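Local coordinates for tetratricopeptide TPR_2 repeat protein (Thermobaculum terrenum, PDB 5DJS) that joins N-terminal tetratricopeptide repeats to a GT-B-type fold of two parallel-sheet domains and holds uridine-5'-diphosphate in a pocket, at residues 270-275 / 295-300; 279-284 / 300-305; 344-349 / 415-420; 352-357 / 385-390. The protein carries 1 engineered substitution. All coordinates share one frame; numbering follows the deposited sequence.

Contact 1. Residues 270-275 / 295-300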
loop_
_atom_site.group_PDB
_atom_site.type_symbol
_atom_site.label_atom_id
_atom_site.label_comp_id
_atom_site.label_asym_id
_atom_site.label_seq_id
_atom_site.Cartn_x
_atom_site.Cartn_y
_atom_site.Cartn_z
ATOM N N ALA A 270 -7.137 1.355 -0.567
ATOM C CA ALA A 270 -8.044 0.339 -0.080
ATOM C C ALA A 270 -7.900 -0.921 -0.904
ATOM O O ALA A 270 -7.902 -0.863 -2.126
ATOM C CB ALA A 270 -9.477 0.841 -0.121
ATOM N N ILE A 271 -7.699 -2.035 -0.204
ATOM C CA ILE A 271 -7.797 -3.400 -0.756
ATOM C C ILE A 271 -8.966 -4.190 -0.164
ATOM O O ILE A 271 -9.207 -5.338 -0.547
ATOM C CB ILE A 271 -6.498 -4.209 -0.519
ATOM C CG1 ILE A 271 -6.136 -4.246 0.971
ATOM C CG2 ILE A 271 -5.350 -3.618 -1.336
ATOM C CD1 ILE A 271 -5.203 -5.369 1.343
ATOM N N ASN A 272 -9.665 -3.590 0.793
ATOM C CA ASN A 272 -10.842 -4.200 1.411
ATOM C C ASN A 272 -11.598 -3.104 2.187
ATOM O O ASN A 272 -11.166 -1.941 2.231
ATOM C CB ASN A 272 -10.389 -5.358 2.340
ATOM C CG ASN A 272 -11.437 -6.470 2.562
ATOM O OD1 ASN A 272 -11.158 -7.383 3.308
ATOM N ND2 ASN A 272 -12.597 -6.423 1.925
ATOM N N THR A 273 -12.721 -3.463 2.796
ATOM C CA THR A 273 -13.511 -2.529 3.571
ATOM C C THR A 273 -12.717 -1.941 4.720
ATOM O O THR A 273 -11.811 -2.591 5.256
ATOM C CB THR A 273 -14.796 -3.200 4.115
ATOM O OG1 THR A 273 -15.674 -2.194 4.639
ATOM C CG2 THR A 273 -14.491 -4.275 5.196
ATOM N N THR A 274 -13.055 -0.704 5.077
ATOM C CA THR A 274 -12.617 -0.104 6.335
ATOM C C THR A 274 -13.331 -0.733 7.538
ATOM O O THR A 274 -12.840 -0.642 8.667
ATOM C CB THR A 274 -12.922 1.401 6.381
ATOM O OG1 THR A 274 -14.324 1.620 6.122
ATOM C CG2 THR A 274 -12.065 2.158 5.363
ATOM N N GLY A 275 -14.510 -1.315 7.284
ATOM C CA GLY A 275 -15.360 -1.880 8.307
ATOM C C GLY A 275 -16.330 -0.880 8.910
ATOM O O GLY A 275 -17.221 -1.284 9.681
ATOM N N GLU A 295 -21.829 -7.513 0.148
ATOM C CA GLU A 295 -22.041 -7.907 1.550
ATOM C C GLU A 295 -20.757 -7.842 2.410
ATOM O O GLU A 295 -20.834 -7.624 3.626
ATOM C CB GLU A 295 -22.682 -9.306 1.631
ATOM C CG GLU A 295 -21.965 -10.395 0.820
ATOM C CD GLU A 295 -22.296 -11.803 1.269
ATOM O OE1 GLU A 295 -23.494 -12.087 1.489
ATOM O OE2 GLU A 295 -21.354 -12.623 1.388
ATOM N N LEU A 296 -19.587 -8.008 1.778
ATOM C CA LEU A 296 -18.298 -7.875 2.470
ATOM C C LEU A 296 -17.881 -6.436 2.811
ATOM O O LEU A 296 -16.856 -6.240 3.485
ATOM C CB LEU A 296 -17.173 -8.538 1.652
ATOM C CG LEU A 296 -17.322 -10.024 1.291
ATOM C CD1 LEU A 296 -16.141 -10.478 0.449
ATOM C CD2 LEU A 296 -17.454 -10.889 2.538
ATOM N N TYR A 297 -18.656 -5.439 2.381
ATOM C CA TYR A 297 -18.283 -4.031 2.544
ATOM C C TYR A 297 -19.386 -3.221 3.203
ATOM O O TYR A 297 -20.533 -3.244 2.755
ATOM C CB TYR A 297 -17.973 -3.423 1.169
ATOM C CG TYR A 297 -16.753 -4.015 0.510
ATOM C CD1 TYR A 297 -16.810 -5.267 -0.115
ATOM C CD2 TYR A 297 -15.534 -3.342 0.524
ATOM C CE1 TYR A 297 -15.688 -5.834 -0.707
ATOM C CE2 TYR A 297 -14.400 -3.898 -0.065
ATOM C CZ TYR A 297 -14.479 -5.143 -0.688
ATOM O OH TYR A 297 -13.359 -5.698 -1.276
ATOM N N THR A 298 -19.031 -2.497 4.264
ATOM C CA THR A 298 -19.931 -1.501 4.859
ATOM C C THR A 298 -20.169 -0.347 3.892
ATOM O O THR A 298 -21.275 0.170 3.802
ATOM C CB THR A 298 -19.359 -0.905 6.150
ATOM O OG1 THR A 298 -18.019 -0.461 5.904
ATOM C CG2 THR A 298 -19.396 -1.928 7.286
ATOM N N GLU A 299 -19.123 0.043 3.174
ATOM C CA GLU A 299 -19.230 1.082 2.157
ATOM C C GLU A 299 -20.068 0.577 0.977
ATOM O O GLU A 299 -20.157 -0.638 0.748
ATOM C CB GLU A 299 -17.846 1.485 1.613
ATOM C CG GLU A 299 -16.766 1.790 2.647
ATOM C CD GLU A 299 -15.896 0.588 3.020
ATOM O OE1 GLU A 299 -16.271 -0.572 2.745
ATOM O OE2 GLU A 299 -14.844 0.799 3.631
ATOM N N ARG A 300 -20.668 1.502 0.227
ATOM C CA ARG A 300 -21.244 1.158 -1.070
ATOM C C ARG A 300 -20.131 1.166 -2.103
ATOM O O ARG A 300 -19.394 2.154 -2.230
ATOM C CB ARG A 300 -22.325 2.141 -1.502
ATOM C CG ARG A 300 -23.717 1.795 -1.023
ATOM C CD ARG A 300 -24.722 2.713 -1.687
ATOM N NE ARG A 300 -25.742 3.174 -0.745
ATOM C CZ ARG A 300 -26.306 4.384 -0.738
ATOM N NH1 ARG A 300 -25.963 5.328 -1.619
ATOM N NH2 ARG A 300 -27.230 4.662 0.178
#

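Contact 2. Residues 279-284 / 300-305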
loop_
_atom_site.group_PDB
_atom_site.type_symbol
_atom_site.label_atom_id
_atom_site.label_comp_id
_atom_site.label_asym_id
_atom_site.label_seq_id
_atom_site.Cartn_x
_atom_site.Cartn_y
_atom_site.Cartn_z
ATOM N N MET A 279 -17.900 5.432 6.666
ATOM C CA MET A 279 -17.439 5.480 5.278
ATOM C C MET A 279 -18.599 5.107 4.349
ATOM O O MET A 279 -19.149 4.007 4.419
ATOM C CB MET A 279 -16.243 4.560 5.075
ATOM C CG MET A 279 -15.414 4.873 3.839
ATOM S SD MET A 279 -14.544 6.463 3.872
ATOM C CE MET A 279 -13.395 6.242 5.235
ATOM N N ASP A 280 -18.970 6.042 3.481
ATOM C CA ASP A 280 -20.163 5.897 2.649
ATOM C C ASP A 280 -19.827 5.098 1.415
ATOM O O ASP A 280 -20.543 4.160 1.075
ATOM C CB ASP A 280 -20.733 7.269 2.233
ATOM C CG ASP A 280 -20.979 8.210 3.417
ATOM O OD1 ASP A 280 -21.744 7.831 4.337
ATOM O OD2 ASP A 280 -20.408 9.334 3.411
ATOM N N TYR A 281 -18.731 5.477 0.751
ATOM C CA TYR A 281 -18.325 4.874 -0.532
ATOM C C TYR A 281 -16.896 4.329 -0.550
ATOM O O TYR A 281 -16.007 4.858 0.107
ATOM C CB TYR A 281 -18.487 5.902 -1.652
ATOM C CG TYR A 281 -19.921 6.331 -1.817
ATOM C CD1 TYR A 281 -20.813 5.553 -2.552
ATOM C CD2 TYR A 281 -20.395 7.491 -1.213
ATOM C CE1 TYR A 281 -22.134 5.930 -2.706
ATOM C CE2 TYR A 281 -21.718 7.877 -1.353
ATOM C CZ TYR A 281 -22.581 7.094 -2.104
ATOM O OH TYR A 281 -23.886 7.469 -2.251
ATOM N N LEU A 282 -16.707 3.252 -1.304
ATOM C CA LEU A 282 -15.391 2.771 -1.688
ATOM C C LEU A 282 -15.350 2.774 -3.223
ATOM O O LEU A 282 -16.172 2.109 -3.858
ATOM C CB LEU A 282 -15.169 1.367 -1.130
ATOM C CG LEU A 282 -13.780 0.745 -1.350
ATOM C CD1 LEU A 282 -13.391 -0.186 -0.206
ATOM C CD2 LEU A 282 -13.699 -0.003 -2.670
ATOM N N VAL A 283 -14.410 3.514 -3.809
ATOM C CA VAL A 283 -14.278 3.633 -5.285
ATOM C C VAL A 283 -13.343 2.561 -5.895
ATOM O O VAL A 283 -12.114 2.651 -5.781
ATOM C CB VAL A 283 -13.764 5.037 -5.685
ATOM C CG1 VAL A 283 -13.603 5.156 -7.192
ATOM C CG2 VAL A 283 -14.710 6.112 -5.183
ATOM N N GLY A 284 -13.942 1.563 -6.551
ATOM C CA GLY A 284 -13.206 0.491 -7.237
ATOM C C GLY A 284 -13.472 0.509 -8.735
ATOM O O GLY A 284 -13.520 1.581 -9.358
ATOM N N ARG A 300 -20.668 1.502 0.227
ATOM C CA ARG A 300 -21.244 1.158 -1.070
ATOM C C ARG A 300 -20.131 1.166 -2.103
ATOM O O ARG A 300 -19.394 2.154 -2.230
ATOM C CB ARG A 300 -22.325 2.141 -1.502
ATOM C CG ARG A 300 -23.717 1.795 -1.023
ATOM C CD ARG A 300 -24.722 2.713 -1.687
ATOM N NE ARG A 300 -25.742 3.174 -0.745
ATOM C CZ ARG A 300 -26.306 4.384 -0.738
ATOM N NH1 ARG A 300 -25.963 5.328 -1.619
ATOM N NH2 ARG A 300 -27.230 4.662 0.178
ATOM N N LEU A 301 -20.012 0.065 -2.838
ATOM C CA LEU A 301 -18.992 -0.058 -3.864
ATOM C C LEU A 301 -19.384 0.782 -5.084
ATOM O O LEU A 301 -20.529 0.736 -5.535
ATOM C CB LEU A 301 -18.812 -1.526 -4.258
ATOM C CG LEU A 301 -18.300 -2.463 -3.163
ATOM C CD1 LEU A 301 -18.418 -3.908 -3.618
ATOM C CD2 LEU A 301 -16.860 -2.157 -2.790
ATOM N N VAL A 302 -18.430 1.560 -5.591
ATOM C CA VAL A 302 -18.614 2.376 -6.785
ATOM C C VAL A 302 -17.727 1.761 -7.859
ATOM O O VAL A 302 -16.522 2.013 -7.895
ATOM C CB VAL A 302 -18.230 3.851 -6.516
ATOM C CG1 VAL A 302 -18.243 4.687 -7.786
ATOM C CG2 VAL A 302 -19.161 4.462 -5.485
ATOM N N ARG A 303 -18.328 0.942 -8.717
ATOM C CA ARG A 303 -17.587 0.224 -9.749
ATOM C C ARG A 303 -17.453 1.064 -11.023
ATOM O O ARG A 303 -18.281 0.960 -11.934
ATOM C CB ARG A 303 -18.281 -1.099 -10.076
ATOM C CG ARG A 303 -18.479 -2.047 -8.905
ATOM C CD ARG A 303 -19.448 -3.161 -9.286
ATOM N NE ARG A 303 -19.232 -4.386 -8.508
ATOM C CZ ARG A 303 -19.694 -4.618 -7.277
ATOM N NH1 ARG A 303 -20.418 -3.709 -6.619
ATOM N NH2 ARG A 303 -19.434 -5.781 -6.693
ATOM N N LEU A 304 -16.402 1.879 -11.099
ATOM C CA LEU A 304 -16.110 2.645 -12.317
ATOM C C LEU A 304 -16.002 1.716 -13.546
ATOM O O LEU A 304 -15.513 0.584 -13.441
ATOM C CB LEU A 304 -14.791 3.417 -12.187
ATOM C CG LEU A 304 -14.632 4.486 -11.111
ATOM C CD1 LEU A 304 -13.197 4.995 -11.114
ATOM C CD2 LEU A 304 -15.614 5.623 -11.305
ATOM N N SER A 305 -16.424 2.220 -14.709
ATOM C CA SER A 305 -16.399 1.456 -15.976
ATOM C C SER A 305 -15.062 1.575 -16.738
ATOM O O SER A 305 -15.006 1.367 -17.942
ATOM C CB SER A 305 -17.553 1.934 -16.851
ATOM O OG SER A 305 -17.443 3.336 -17.029
#

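Contact 3. Residues 344-349 / 415-420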
loop_
_atom_site.group_PDB
_atom_site.type_symbol
_atom_site.label_atom_id
_atom_site.label_comp_id
_atom_site.label_asym_id
_atom_site.label_seq_id
_atom_site.Cartn_x
_atom_site.Cartn_y
_atom_site.Cartn_z
ATOM N N PRO A 344 4.416 -18.655 0.686
ATOM C CA PRO A 344 4.429 -20.063 0.271
ATOM C C PRO A 344 3.596 -20.406 -0.957
ATOM O O PRO A 344 4.019 -21.239 -1.765
ATOM C CB PRO A 344 3.848 -20.784 1.488
ATOM C CG PRO A 344 4.266 -19.937 2.640
ATOM C CD PRO A 344 4.150 -18.528 2.135
ATOM N N GLU A 345 2.427 -19.781 -1.088
ATOM C CA GLU A 345 1.548 -20.031 -2.231
ATOM C C GLU A 345 2.229 -19.637 -3.557
ATOM O O GLU A 345 2.187 -20.415 -4.520
ATOM C CB GLU A 345 0.198 -19.309 -2.068
ATOM C CG GLU A 345 -1.010 -20.126 -2.530
ATOM C CD GLU A 345 -1.600 -21.028 -1.453
ATOM O OE1 GLU A 345 -0.920 -21.308 -0.439
ATOM O OE2 GLU A 345 -2.760 -21.468 -1.630
ATOM N N VAL A 346 2.892 -18.471 -3.587
ATOM C CA VAL A 346 3.543 -17.976 -4.828
ATOM C C VAL A 346 4.788 -18.793 -5.133
ATOM O O VAL A 346 4.962 -19.271 -6.256
ATOM C CB VAL A 346 4.003 -16.486 -4.828
ATOM C CG1 VAL A 346 3.658 -15.849 -6.160
ATOM C CG2 VAL A 346 3.402 -15.665 -3.707
ATOM N N LEU A 347 5.653 -18.924 -4.129
ATOM C CA LEU A 347 6.894 -19.701 -4.248
ATOM C C LEU A 347 6.692 -21.119 -4.800
ATOM O O LEU A 347 7.508 -21.575 -5.585
ATOM C CB LEU A 347 7.637 -19.753 -2.901
ATOM C CG LEU A 347 8.723 -18.714 -2.543
ATOM C CD1 LEU A 347 8.916 -17.602 -3.562
ATOM C CD2 LEU A 347 8.479 -18.131 -1.159
ATOM N N ASP A 348 5.609 -21.793 -4.414
ATOM C CA ASP A 348 5.278 -23.106 -4.984
ATOM C C ASP A 348 5.118 -23.027 -6.512
ATOM O O ASP A 348 5.652 -23.869 -7.237
ATOM C CB ASP A 348 3.992 -23.686 -4.355
ATOM C CG ASP A 348 4.169 -24.135 -2.881
ATOM O OD1 ASP A 348 5.308 -24.237 -2.368
ATOM O OD2 ASP A 348 3.141 -24.402 -2.228
ATOM N N LEU A 349 4.401 -22.006 -6.988
ATOM C CA LEU A 349 4.160 -21.812 -8.425
ATOM C C LEU A 349 5.409 -21.388 -9.183
ATOM O O LEU A 349 5.702 -21.922 -10.254
ATOM C CB LEU A 349 3.062 -20.764 -8.657
ATOM C CG LEU A 349 1.670 -21.002 -8.069
ATOM C CD1 LEU A 349 0.658 -20.067 -8.733
ATOM C CD2 LEU A 349 1.210 -22.457 -8.185
ATOM N N ASP A 415 3.220 -11.694 -11.114
ATOM C CA ASP A 415 2.485 -10.997 -10.048
ATOM C C ASP A 415 2.259 -11.930 -8.871
ATOM O O ASP A 415 2.185 -13.146 -9.044
ATOM C CB ASP A 415 1.141 -10.513 -10.587
ATOM C CG ASP A 415 0.301 -9.780 -9.554
ATOM O OD1 ASP A 415 0.864 -8.938 -8.823
ATOM O OD2 ASP A 415 -0.928 -10.057 -9.475
ATOM N N THR A 416 2.146 -11.352 -7.679
ATOM C CA THR A 416 1.978 -12.128 -6.449
ATOM C C THR A 416 0.526 -12.527 -6.167
ATOM O O THR A 416 -0.422 -11.952 -6.710
ATOM C CB THR A 416 2.525 -11.358 -5.239
ATOM O OG1 THR A 416 1.994 -10.030 -5.240
ATOM C CG2 THR A 416 4.043 -11.277 -5.301
ATOM N N LEU A 417 0.387 -13.545 -5.329
ATOM C CA LEU A 417 -0.891 -13.967 -4.778
ATOM C C LEU A 417 -0.675 -14.364 -3.297
ATOM O O LEU A 417 0.455 -14.682 -2.911
ATOM C CB LEU A 417 -1.459 -15.146 -5.575
ATOM C CG LEU A 417 -0.534 -16.357 -5.792
ATOM C CD1 LEU A 417 -1.155 -17.675 -5.341
ATOM C CD2 LEU A 417 -0.115 -16.448 -7.247
ATOM N N PRO A 418 -1.717 -14.331 -2.457
ATOM C CA PRO A 418 -3.070 -13.843 -2.780
ATOM C C PRO A 418 -3.230 -12.312 -2.825
ATOM O O PRO A 418 -4.309 -11.830 -3.214
ATOM C CB PRO A 418 -3.918 -14.418 -1.638
ATOM C CG PRO A 418 -2.969 -14.511 -0.497
ATOM C CD PRO A 418 -1.652 -14.905 -1.103
ATOM N N TYR A 419 -2.201 -11.569 -2.404
ATOM C CA TYR A 419 -2.204 -10.113 -2.455
ATOM C C TYR A 419 -1.540 -9.714 -3.793
ATOM O O TYR A 419 -0.304 -9.755 -3.950
ATOM C CB TYR A 419 -1.461 -9.550 -1.234
ATOM C CG TYR A 419 -1.589 -8.055 -0.928
ATOM C CD1 TYR A 419 -1.350 -7.075 -1.901
ATOM C CD2 TYR A 419 -1.861 -7.613 0.372
ATOM C CE1 TYR A 419 -1.420 -5.711 -1.602
ATOM C CE2 TYR A 419 -1.930 -6.252 0.677
ATOM C CZ TYR A 419 -1.708 -5.302 -0.318
ATOM O OH TYR A 419 -1.775 -3.953 -0.055
ATOM N N SER A 420 -2.378 -9.309 -4.747
ATOM C CA SER A 420 -1.904 -8.892 -6.059
ATOM C C SER A 420 -1.262 -7.526 -5.992
ATOM O O SER A 420 -1.747 -6.632 -5.288
ATOM C CB SER A 420 -3.036 -8.832 -7.079
ATOM O OG SER A 420 -2.573 -8.203 -8.262
#

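Contact 4. Residues 352-357 / 385-390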
loop_
_atom_site.group_PDB
_atom_site.type_symbol
_atom_site.label_atom_id
_atom_site.label_comp_id
_atom_site.label_asym_id
_atom_site.label_seq_id
_atom_site.Cartn_x
_atom_site.Cartn_y
_atom_site.Cartn_z
ATOM N N LYS A 352 7.652 -24.334 -9.810
ATOM C CA LYS A 352 7.148 -25.202 -10.890
ATOM C C LYS A 352 7.409 -24.649 -12.292
ATOM O O LYS A 352 7.730 -25.407 -13.209
ATOM C CB LYS A 352 5.654 -25.491 -10.709
ATOM C CG LYS A 352 5.376 -26.451 -9.564
ATOM C CD LYS A 352 3.893 -26.703 -9.380
ATOM C CE LYS A 352 3.646 -27.563 -8.149
ATOM N NZ LYS A 352 2.190 -27.732 -7.898
ATOM N N ILE A 353 7.273 -23.335 -12.441
ATOM C CA ILE A 353 7.684 -22.617 -13.655
ATOM C C ILE A 353 9.189 -22.797 -13.919
ATOM O O ILE A 353 9.586 -23.077 -15.048
ATOM C CB ILE A 353 7.339 -21.104 -13.555
ATOM C CG1 ILE A 353 5.818 -20.891 -13.638
ATOM C CG2 ILE A 353 8.037 -20.290 -14.641
ATOM C CD1 ILE A 353 5.335 -19.544 -13.136
ATOM N N LEU A 354 10.016 -22.636 -12.885
ATOM C CA LEU A 354 11.473 -22.723 -13.039
ATOM C C LEU A 354 11.992 -24.153 -13.274
ATOM O O LEU A 354 13.079 -24.319 -13.846
ATOM C CB LEU A 354 12.193 -22.063 -11.853
ATOM C CG LEU A 354 12.081 -20.533 -11.731
ATOM C CD1 LEU A 354 12.599 -20.031 -10.385
ATOM C CD2 LEU A 354 12.811 -19.817 -12.854
ATOM N N LEU A 355 11.248 -25.171 -12.834
ATOM C CA LEU A 355 11.596 -26.560 -13.156
ATOM C C LEU A 355 11.320 -26.825 -14.630
ATOM O O LEU A 355 12.160 -27.398 -15.327
ATOM C CB LEU A 355 10.813 -27.559 -12.303
ATOM C CG LEU A 355 11.130 -27.640 -10.813
ATOM C CD1 LEU A 355 10.275 -28.734 -10.171
ATOM C CD2 LEU A 355 12.604 -27.893 -10.549
ATOM N N ALA A 356 10.144 -26.394 -15.087
ATOM C CA ALA A 356 9.697 -26.596 -16.475
ATOM C C ALA A 356 10.436 -25.757 -17.520
ATOM O O ALA A 356 10.361 -26.071 -18.708
ATOM C CB ALA A 356 8.194 -26.350 -16.578
ATOM N N LEU A 357 11.111 -24.690 -17.087
ATOM C CA LEU A 357 11.974 -23.878 -17.957
ATOM C C LEU A 357 13.355 -23.819 -17.310
ATOM O O LEU A 357 13.750 -22.779 -16.763
ATOM C CB LEU A 357 11.394 -22.474 -18.151
ATOM C CG LEU A 357 10.037 -22.405 -18.860
ATOM C CD1 LEU A 357 9.441 -21.012 -18.732
ATOM C CD2 LEU A 357 10.144 -22.810 -20.322
ATOM N N ARG A 385 12.066 -26.485 -2.735
ATOM C CA ARG A 385 11.138 -26.838 -3.827
ATOM C C ARG A 385 11.849 -27.345 -5.104
ATOM O O ARG A 385 11.245 -27.352 -6.182
ATOM C CB ARG A 385 10.260 -25.623 -4.172
ATOM C CG ARG A 385 9.446 -25.100 -3.002
ATOM C CD ARG A 385 8.912 -23.708 -3.269
ATOM N NE ARG A 385 7.849 -23.355 -2.327
ATOM C CZ ARG A 385 8.017 -22.857 -1.099
ATOM N NH1 ARG A 385 9.226 -22.602 -0.601
ATOM N NH2 ARG A 385 6.944 -22.597 -0.354
ATOM N N GLY A 386 13.114 -27.769 -4.975
ATOM C CA GLY A 386 13.870 -28.411 -6.057
ATOM C C GLY A 386 14.538 -27.495 -7.078
ATOM O O GLY A 386 14.936 -27.955 -8.149
ATOM N N VAL A 387 14.681 -26.215 -6.749
ATOM C CA VAL A 387 15.162 -25.206 -7.690
ATOM C C VAL A 387 16.484 -24.661 -7.164
ATOM O O VAL A 387 16.539 -24.177 -6.039
ATOM C CB VAL A 387 14.150 -24.041 -7.827
ATOM C CG1 VAL A 387 14.703 -22.925 -8.712
ATOM C CG2 VAL A 387 12.818 -24.551 -8.373
ATOM N N ALA A 388 17.530 -24.706 -7.989
ATOM C CA ALA A 388 18.858 -24.269 -7.577
ATOM C C ALA A 388 18.829 -22.788 -7.209
ATOM O O ALA A 388 18.272 -21.982 -7.941
ATOM C CB ALA A 388 19.872 -24.536 -8.678
ATOM N N GLY A 389 19.412 -22.451 -6.060
ATOM C CA GLY A 389 19.344 -21.100 -5.503
ATOM C C GLY A 389 20.095 -20.045 -6.291
ATOM O O GLY A 389 19.760 -18.861 -6.215
ATOM N N GLU A 390 21.115 -20.467 -7.038
ATOM C CA GLU A 390 21.866 -19.556 -7.913
ATOM C C GLU A 390 21.030 -18.997 -9.086
ATOM O O GLU A 390 21.353 -17.927 -9.605
ATOM C CB GLU A 390 23.175 -20.203 -8.423
ATOM C CG GLU A 390 23.025 -21.489 -9.247
ATOM C CD GLU A 390 23.257 -22.762 -8.444
ATOM O OE1 GLU A 390 22.728 -22.871 -7.314
ATOM O OE2 GLU A 390 23.964 -23.659 -8.952
#

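Contact 1. Residues 270-275 / 295-300
The carboxylate of Glu299 ties segment 295-300, which leads into strand 300-304, to the 270-275 loop. Its CG lies beside the backbone N, and a bend at the next torsion (chi2 92°) swings the carboxylate across to two threonines. OE1 accepts from Thr273 OG1 at 2.6 Å, the hydroxyl approaching from above the carboxylate plane. Glu299 OE2 is gripped twice. Thr274 N reaches this OE2 on its syn lone pair at 2.7 Å, nearly straight at 169°, and Thr274 OG1 gives its proton to the same OE2, also at 2.7 Å, from well out of the plane. Three donors on one buried carboxylate would be expected to favour its charged form.

Each hydroxyl has further work. With OG1 anti to the backbone N (chi1 -168°), Thr273 accepts at OG1 from Gly275 N at 3.0 Å, and Thr298 N adds a weak bond to Thr273 OG1 at 3.4 Å. The oxygen thus takes N-H groups from both segments while its proton goes to the glutamate. Thr274 OG1 also bonds Met276 N, and Thr298 OG1 is satisfied by Met276 O. Behind this network, the Tyr297 ring packs on the threonine, its CD2 3.7 Å from Thr273 CB, with Glu299 OE1 in plane at the ring edge. Helix 129-143 lines the contact, touching Thr273 through Ala136 and Thr298 through Leu137.

The Thr273-to-Gly275 bond makes an ST turn, here built into one of two connections that bracket strand 281-285 of the N-terminal GT-B sheet, with the buried glutamate joining them.

Contact 2. Residues 279-284 / 300-305
Tyr281 (chi1 -62°) and Arg300 both set CG beside the backbone N; bridged to each other and on the same face of a parallel strand pair, they run side by side at the border of the N-terminal Rossmann-like sheet of the GT-B fold. On the other face, Leu282 has CG anti to the backbone N (chi1 -175°) and Leu301 has CG beside its backbone N; the two chains run alongside each other, pointing the same way, and their CD2 methyls touch, Leu282 CD2 to Leu301 CD2 at 3.8 Å.

The backbone ladder between strands 281-284 and 300-304 alternates as parallel strands must. Arg300 N gives to Asp280 O at 2.8 Å, almost straight at 171°, and Arg300 O takes Leu282 N at 3.0 Å. Further along, Leu282 O accepts Val302 N at 2.9 Å and Val302 O accepts Gly284 N at 2.9 Å, before a weak bond from Leu304 N to Gly284 O ends the run.

Strand 263-266 continues the sheet beyond 281-284, and helix 479-521 covers the Tyr281 and Val302 face through Met515 and Ala511. Here one branch of the valine meets the ring: Val302 CG2 lies 3.5 Å from Tyr281 CD1.

Contact 3. Residues 344-349 / 415-420
This is an apolar packing contact between the first turns of helix 344-356 and the loop that follows strand 412-414, in the C-terminal Rossmann-like domain of the GT-B fold. Leu417 carries it. Its CG takes the crowded position between the backbone N and the carbonyl carbon (chi1 52°), which holds the isobutyl group out against the helix, and the two methyls divide the helix surface between them. Leu417 CD1 rests on the aliphatic part of Glu345, 3.7 Å from CG of that poorly ordered residue. The other methyl, Leu417 CD2, sits between two helix side chains, 4.0 Å from Val346 CG1 and 4.0 Å from Leu349 CD1. Val346 runs antiparallel alongside the leucine, while Leu349 comes in roughly perpendicular to it. Gln465 of helix 465-477 touches Glu345, Leu349 and Leu417 and closes the cluster.

The loop is shaped by its own polar groups and by a cis peptide before Pro418. Asp415, whose side chain comes to about 6 Å from the bound UDP, bonds Gly421 N of the UDP pocket through OD1 and Thr448 OG1 through OD2. Across the turn Thr416 OG1 gives its proton to Tyr419 O at 2.6 Å, in the carbonyl plane.

Contact 4. Residues 352-357 / 385-390
Val387 leaves its loop with CB aimed at helix 344-356, and from there its two methyls part. CG1, anti to the backbone N (chi1 175°), goes to Leu354: Val387 CG1 is 3.9 Å from Leu354 CD1 and 4.1 Å from Leu354 CB, so the methyl touches that side chain at both its base and its tip, the two side chains crossing at about a right angle. The second methyl, beside the backbone N, meets the next leucine, Val387 CG2 to Leu355 CD2 at 4.0 Å. The valine is therefore seated against two consecutive residues of the last helical turn. The same Leu355 CD2 also lies against the loop backbone, 3.3 Å from Gly386 O.

The loop backbone is set by the end of helix 372-383. Gly386, at positive phi (83°), is the C-prime residue of a Schellman motif in which Val387 N bonds Leu382 O and Gly386 N bonds Glu383 O. That cap delivers Val387 to the helix, where Leu382 touches both it and Leu354.

Helix 344-356 is held on other sides as well: Ile353 packs on Phe333 of strand 332-335 and on helix 465-477, while the 385-390 loop leads into strand 392-395 at the outer border of the same parallel sheet.

In the fold
The four contacts fall into two pairs, one in each half of the GT-B fold. Contacts 1 and 2 share Arg300 and lie with centres 9 Å apart at the 281-285/300-304 side of the N-terminal sheet, their segments alternating along the chain. Contacts 3 and 4 follow later, centres 15 Å apart on helix 344-356, with contact 4 falling within the chain span of contact 3. Asp348 and Arg385 join them by a salt bridge. Contacts 1 and 3, one from each half, touch where Ile271 packs on Tyr419, so the pairs come together near the bound UDP, consistent with the cleft of a GT-B fold; contact 4 lies about 41 Å from contact 2 between centres.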